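Putative methylase (Clostridium difficile, PDB 3LDU) probably methylates guanine bases of ribosomal RNA and binds GTP. Local coordinates at residues A71-L77 / S106-S110; G223-F228 / W241-R245. All coordinates share one frame; numbering follows the deposited sequence.

Contact 1 of 2, residues A71-L77 / S106-S110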
loop_
_atom_site.group_PDB
_atom_site.type_symbol
_atom_site.label_atom_id
_atom_site.label_comp_id
_atom_site.label_asym_id
_atom_site.label_seq_id
_atom_site.Cartn_x
_atom_site.Cartn_y
_atom_site.Cartn_z
ATOM N N ALA A 71 23.140 -15.257 -9.400
ATOM C CA ALA A 71 23.201 -15.655 -10.800
ATOM C C ALA A 71 23.887 -14.557 -11.601
ATOM O O ALA A 71 23.361 -13.464 -11.727
ATOM C CB ALA A 71 21.809 -15.927 -11.349
ATOM N N LYS A 72 25.069 -14.848 -12.131
ATOM C CA LYS A 72 25.814 -13.854 -12.897
ATOM C C LYS A 72 25.771 -14.126 -14.402
ATOM O O LYS A 72 26.267 -13.334 -15.204
ATOM C CB LYS A 72 27.262 -13.785 -12.408
ATOM C CG LYS A 72 27.404 -13.205 -11.003
ATOM C CD LYS A 72 28.861 -13.179 -10.566
ATOM C CE LYS A 72 29.029 -12.677 -9.133
ATOM N NZ LYS A 72 28.808 -11.207 -8.994
ATOM N N SER A 73 25.183 -15.253 -14.784
ATOM C CA SER A 73 25.022 -15.578 -16.196
ATOM C C SER A 73 23.666 -16.215 -16.420
ATOM O O SER A 73 23.049 -16.720 -15.484
ATOM C CB SER A 73 26.113 -16.555 -16.630
ATOM O OG SER A 73 25.924 -17.817 -16.013
ATOM N N PHE A 74 23.202 -16.219 -17.662
ATOM C CA PHE A 74 21.935 -16.869 -17.948
ATOM C C PHE A 74 21.997 -18.385 -17.714
ATOM O O PHE A 74 21.029 -18.987 -17.262
ATOM C CB PHE A 74 21.424 -16.489 -19.338
ATOM C CG PHE A 74 20.979 -15.041 -19.434
ATOM C CD1 PHE A 74 19.804 -14.626 -18.832
ATOM C CD2 PHE A 74 21.758 -14.102 -20.090
ATOM C CE1 PHE A 74 19.402 -13.305 -18.896
ATOM C CE2 PHE A 74 21.361 -12.774 -20.162
ATOM C CZ PHE A 74 20.181 -12.380 -19.568
ATOM N N ASP A 75 23.149 -18.998 -17.978
ATOM C CA ASP A 75 23.322 -20.414 -17.650
ATOM C C ASP A 75 23.135 -20.656 -16.141
ATOM O O ASP A 75 22.456 -21.598 -15.731
ATOM C CB ASP A 75 24.692 -20.920 -18.119
ATOM C CG ASP A 75 24.820 -20.945 -19.636
ATOM O OD1 ASP A 75 23.800 -21.171 -20.322
ATOM O OD2 ASP A 75 25.944 -20.747 -20.146
ATOM N N GLU A 76 23.725 -19.800 -15.318
ATOM C CA GLU A 76 23.597 -19.941 -13.873
ATOM C C GLU A 76 22.146 -19.707 -13.420
ATOM O O GLU A 76 21.634 -20.427 -12.567
ATOM C CB GLU A 76 24.569 -19.002 -13.150
ATOM C CG GLU A 76 24.685 -19.267 -11.657
ATOM C CD GLU A 76 25.756 -18.423 -10.973
ATOM O OE1 GLU A 76 26.132 -18.771 -9.827
ATOM O OE2 GLU A 76 26.219 -17.418 -11.568
ATOM N N LEU A 77 21.497 -18.691 -13.989
ATOM C CA LEU A 77 20.079 -18.426 -13.710
ATOM C C LEU A 77 19.220 -19.654 -14.062
ATOM O O LEU A 77 18.374 -20.086 -13.276
ATOM C CB LEU A 77 19.599 -17.195 -14.495
ATOM C CG LEU A 77 18.092 -16.890 -14.469
ATOM C CD1 LEU A 77 17.665 -16.547 -13.052
ATOM C CD2 LEU A 77 17.732 -15.735 -15.405
ATOM N N SER A 106 22.828 -5.301 -11.771
ATOM C CA SER A 106 23.105 -6.720 -11.964
ATOM C C SER A 106 23.513 -6.991 -13.400
ATOM O O SER A 106 23.027 -6.338 -14.332
ATOM C CB SER A 106 21.851 -7.542 -11.639
ATOM O OG SER A 106 21.425 -7.330 -10.307
ATOM N N LYS A 107 24.380 -7.983 -13.575
ATOM C CA LYS A 107 24.848 -8.386 -14.895
ATOM C C LYS A 107 23.702 -8.833 -15.811
ATOM O O LYS A 107 23.716 -8.546 -17.006
ATOM C CB LYS A 107 25.904 -9.483 -14.754
ATOM C CG LYS A 107 27.146 -9.035 -13.979
ATOM C CD LYS A 107 28.031 -10.208 -13.558
ATOM C CE LYS A 107 29.123 -10.531 -14.583
ATOM N NZ LYS A 107 28.612 -11.116 -15.851
ATOM N N LEU A 108 22.702 -9.508 -15.247
ATOM C CA LEU A 108 21.538 -9.931 -16.026
ATOM C C LEU A 108 20.490 -8.815 -16.078
ATOM O O LEU A 108 19.435 -8.909 -15.445
ATOM C CB LEU A 108 20.933 -11.205 -15.440
ATOM C CG LEU A 108 21.915 -12.372 -15.265
ATOM C CD1 LEU A 108 21.190 -13.563 -14.659
ATOM C CD2 LEU A 108 22.578 -12.740 -16.592
ATOM N N TYR A 109 20.795 -7.761 -16.837
ATOM C CA TYR A 109 19.962 -6.561 -16.844
ATOM C C TYR A 109 18.801 -6.637 -17.824
ATOM O O TYR A 109 17.848 -5.863 -17.725
ATOM C CB TYR A 109 20.815 -5.333 -17.167
ATOM C CG TYR A 109 21.537 -5.432 -18.485
ATOM C CD1 TYR A 109 20.893 -5.123 -19.675
ATOM C CD2 TYR A 109 22.853 -5.846 -18.544
ATOM C CE1 TYR A 109 21.545 -5.213 -20.883
ATOM C CE2 TYR A 109 23.517 -5.946 -19.754
ATOM C CZ TYR A 109 22.859 -5.621 -20.915
ATOM O OH TYR A 109 23.520 -5.718 -22.111
ATOM N N SER A 110 18.866 -7.555 -18.781
ATOM C CA SER A 110 17.783 -7.656 -19.752
ATOM C C SER A 110 16.608 -8.457 -19.197
ATOM O O SER A 110 16.606 -9.692 -19.259
ATOM C CB SER A 110 18.273 -8.299 -21.043
ATOM O OG SER A 110 17.204 -8.331 -21.970
HETATM O O HOH W 1 22.924 -10.759 -12.459
#
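L108 spreads its two methyl branches over the chain turn that starts helix 74-82. L108 CD2 sits over the centre of the F74 ring, 3.6 Å from the centroid and 6° off the ring normal, so this CH-pi contact is squarely on the face. The ring lies there because F74 CG is anti to the carbonyl carbon (chi1 -70°). The other branch, L108 CD1, packs against both A71 CB, at 4.1 Å, and L77 CB.

The polar link between K72 and K107 lies at the more exposed side. K107 bends at chi3 and chi4 to bring its NZ to K72 O, a hydrogen bond of 3.3 Å with NZ slightly out of the carbonyl plane, while its CD lies against K72 CB. K72 NZ turns to a salt bridge with D152 instead. Separately, a water bridges the backbones, donating to A71 O and accepting from L108 N.

Within 71-77, S73 OG accepts from E76 N at 3.0 Å, and K72 N donates almost straight to E76 OE2 (N-H...O angle 174°), from above the carboxylate plane. S73 is thus the N-cap of helix 74-82, and L108, centre of an inverse gamma turn, joins that N-terminus to the loop before helix 111-129 in the THUMP domain.

Contact 2 of 2, residues G223-F228 / W241-R245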
loop_
_atom_site.group_PDB
_atom_site.type_symbol
_atom_site.label_atom_id
_atom_site.label_comp_id
_atom_site.label_asym_id
_atom_site.label_seq_id
_atom_site.Cartn_x
_atom_site.Cartn_y
_atom_site.Cartn_z
ATOM N N GLY A 223 -8.665 -5.660 2.678
ATOM C CA GLY A 223 -8.987 -6.653 1.654
ATOM C C GLY A 223 -10.391 -7.235 1.718
ATOM O O GLY A 223 -10.715 -8.174 0.988
ATOM N N LEU A 224 -11.230 -6.670 2.582
ATOM C CA LEU A 224 -12.533 -7.265 2.897
ATOM C C LEU A 224 -13.467 -7.341 1.698
ATOM O O LEU A 224 -14.239 -8.294 1.564
ATOM C CB LEU A 224 -13.199 -6.495 4.040
ATOM C CG LEU A 224 -14.327 -7.136 4.848
ATOM C CD1 LEU A 224 -13.941 -8.506 5.440
ATOM C CD2 LEU A 224 -14.782 -6.166 5.936
ATOM N N ASN A 225 -13.396 -6.353 0.817
ATOM C CA ASN A 225 -14.314 -6.308 -0.315
ATOM C C ASN A 225 -13.648 -6.526 -1.666
ATOM O O ASN A 225 -14.129 -6.028 -2.684
ATOM C CB ASN A 225 -15.106 -4.994 -0.322
ATOM C CG ASN A 225 -16.100 -4.908 0.821
ATOM O OD1 ASN A 225 -16.815 -5.870 1.111
ATOM N ND2 ASN A 225 -16.153 -3.753 1.475
ATOM N N ARG A 226 -12.544 -7.271 -1.682
ATOM C CA ARG A 226 -11.917 -7.626 -2.944
ATOM C C ARG A 226 -11.439 -9.075 -2.943
ATOM O O ARG A 226 -11.483 -9.755 -1.912
ATOM C CB ARG A 226 -10.761 -6.689 -3.282
ATOM C CG ARG A 226 -9.672 -6.615 -2.220
ATOM C CD ARG A 226 -8.377 -6.132 -2.850
ATOM N NE ARG A 226 -7.812 -7.155 -3.728
ATOM C CZ ARG A 226 -6.774 -6.971 -4.544
ATOM N NH1 ARG A 226 -6.186 -5.788 -4.621
ATOM N NH2 ARG A 226 -6.327 -7.966 -5.301
ATOM N N GLU A 227 -10.985 -9.543 -4.096
ATOM C CA GLU A 227 -10.476 -10.908 -4.168
ATOM C C GLU A 227 -8.981 -10.965 -4.496
ATOM O O GLU A 227 -8.377 -9.969 -4.904
ATOM C CB GLU A 227 -11.312 -11.779 -5.096
ATOM C CG GLU A 227 -11.385 -11.344 -6.531
ATOM C CD GLU A 227 -12.435 -12.143 -7.295
ATOM O OE1 GLU A 227 -12.076 -13.151 -7.947
ATOM O OE2 GLU A 227 -13.626 -11.777 -7.217
ATOM N N PHE A 228 -8.393 -12.129 -4.269
ATOM C CA PHE A 228 -6.955 -12.300 -4.421
ATOM C C PHE A 228 -6.694 -13.528 -5.258
ATOM O O PHE A 228 -7.420 -14.525 -5.154
ATOM C CB PHE A 228 -6.310 -12.441 -3.049
ATOM C CG PHE A 228 -6.573 -11.267 -2.168
ATOM C CD1 PHE A 228 -5.765 -10.148 -2.238
ATOM C CD2 PHE A 228 -7.652 -11.264 -1.299
ATOM C CE1 PHE A 228 -6.018 -9.045 -1.434
ATOM C CE2 PHE A 228 -7.903 -10.174 -0.494
ATOM C CZ PHE A 228 -7.086 -9.060 -0.568
ATOM N N TRP A 241 -8.439 -19.286 3.915
ATOM C CA TRP A 241 -8.910 -18.027 3.325
ATOM C C TRP A 241 -10.324 -17.727 3.805
ATOM O O TRP A 241 -10.665 -16.580 4.096
ATOM C CB TRP A 241 -8.870 -18.065 1.791
ATOM C CG TRP A 241 -7.715 -17.283 1.170
ATOM C CD1 TRP A 241 -6.668 -17.792 0.440
ATOM C CD2 TRP A 241 -7.510 -15.862 1.223
ATOM N NE1 TRP A 241 -5.830 -16.768 0.039
ATOM C CE2 TRP A 241 -6.323 -15.580 0.510
ATOM C CE3 TRP A 241 -8.211 -14.805 1.809
ATOM C CZ2 TRP A 241 -5.829 -14.288 0.366
ATOM C CZ3 TRP A 241 -7.716 -13.516 1.665
ATOM C CH2 TRP A 241 -6.536 -13.272 0.950
ATOM N N TRP A 242 -11.152 -18.767 3.901
ATOM C CA TRP A 242 -12.529 -18.563 4.322
ATOM C C TRP A 242 -12.632 -18.058 5.766
ATOM O O TRP A 242 -13.334 -17.082 6.040
ATOM C CB TRP A 242 -13.357 -19.841 4.134
ATOM C CG TRP A 242 -14.765 -19.514 3.794
ATOM C CD1 TRP A 242 -15.243 -19.108 2.579
ATOM C CD2 TRP A 242 -15.884 -19.530 4.683
ATOM N NE1 TRP A 242 -16.597 -18.878 2.656
ATOM C CE2 TRP A 242 -17.015 -19.131 3.936
ATOM C CE3 TRP A 242 -16.042 -19.847 6.035
ATOM C CZ2 TRP A 242 -18.286 -19.044 4.499
ATOM C CZ3 TRP A 242 -17.309 -19.761 6.593
ATOM C CH2 TRP A 242 -18.414 -19.364 5.825
ATOM N N ASP A 243 -11.924 -18.719 6.677
ATOM C CA ASP A 243 -11.938 -18.344 8.084
ATOM C C ASP A 243 -11.365 -16.940 8.289
ATOM O O ASP A 243 -11.849 -16.180 9.128
ATOM C CB ASP A 243 -11.159 -19.359 8.916
ATOM C CG ASP A 243 -11.889 -20.690 9.041
ATOM O OD1 ASP A 243 -13.076 -20.744 8.667
ATOM O OD2 ASP A 243 -11.282 -21.666 9.523
ATOM N N VAL A 244 -10.336 -16.603 7.516
ATOM C CA VAL A 244 -9.727 -15.273 7.600
ATOM C C VAL A 244 -10.690 -14.167 7.169
ATOM O O VAL A 244 -10.770 -13.122 7.815
ATOM C CB VAL A 244 -8.402 -15.193 6.816
ATOM C CG1 VAL A 244 -7.965 -13.731 6.642
ATOM C CG2 VAL A 244 -7.329 -15.996 7.532
ATOM N N ARG A 245 -11.433 -14.385 6.089
ATOM C CA ARG A 245 -12.456 -13.408 5.688
ATOM C C ARG A 245 -13.580 -13.260 6.704
ATOM O O ARG A 245 -14.018 -12.146 6.995
ATOM C CB ARG A 245 -13.083 -13.775 4.344
ATOM C CG ARG A 245 -12.250 -13.391 3.166
ATOM C CD ARG A 245 -13.102 -13.213 1.930
ATOM N NE ARG A 245 -12.238 -13.073 0.769
ATOM C CZ ARG A 245 -11.890 -11.914 0.225
ATOM N NH1 ARG A 245 -12.357 -10.768 0.717
ATOM N NH2 ARG A 245 -11.083 -11.909 -0.823
#
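L224 and R245 bring the two backbones closest, their CA atoms 6.7 Å apart, where a type I beta turn from G223 to R226 faces helix 238-251; toward F228 and W241 the CA separation widens to 9.8 Å.

R245 carries the contact. Its chain is extended from CG to NE, which carries the guanidinium across to the carbonyls of the turn. R226 O lies at the guanidinium edge, near both terminal nitrogens; the modelled 2.4 Å from R245 NH2 to R226 O is too short to be reliable, and the hydrogen bond from R245 NH1 to the same oxygen is weak. R245 NH1 also makes a weak hydrogen bond to G223 O, 3.1 Å long with an N-H...O angle of 133°. R245 NH2 has a second partner in E231, a salt bridge that would probably balance its charge.

The aromatic part is less regular. The F228 ring and the six-membered ring of W241 are near parallel, their planes 18° apart, but their centroids are 5.0 Å apart and slid so far that they barely overlap. W241 CH2 meets F228 CD2 obliquely, and R245 NH2 also approaches F228 CD2, at 3.5 Å.

R226 instead turns its own NE and NH2 side-on to E227 O, which lies close to the R226 guanidinium plane, and its NH1 reaches D163 O and K167 O.

W241, F228 and R245 all touch helix 48-55, through A50, N53 and M54, so the loop after helix 208-217 and helix 238-251 both lie against this N-terminal helix.

From the N terminus, contact 1 comes first: it closes a loop of 28 intervening residues that holds the rest of helix 74-82 and strand 98-104, one of the two edge strands of the N-terminal mixed sheet. Contact 2 opens only later, in the methyltransferase domain, and closes a shorter excursion of 12 residues between the loop after helix 208-217 and helix 238-251. The two follow in series, neither enclosing nor crossing the other. The centres of contact 1 and contact 2 are 38 Å apart, and the nearest atoms of contact 1 and contact 2 about 26 Å, so they do not touch. Contact 1 ties parts within the THUMP domain, whereas contact 2 brings later chain against helix 48-55 of the N-terminal region.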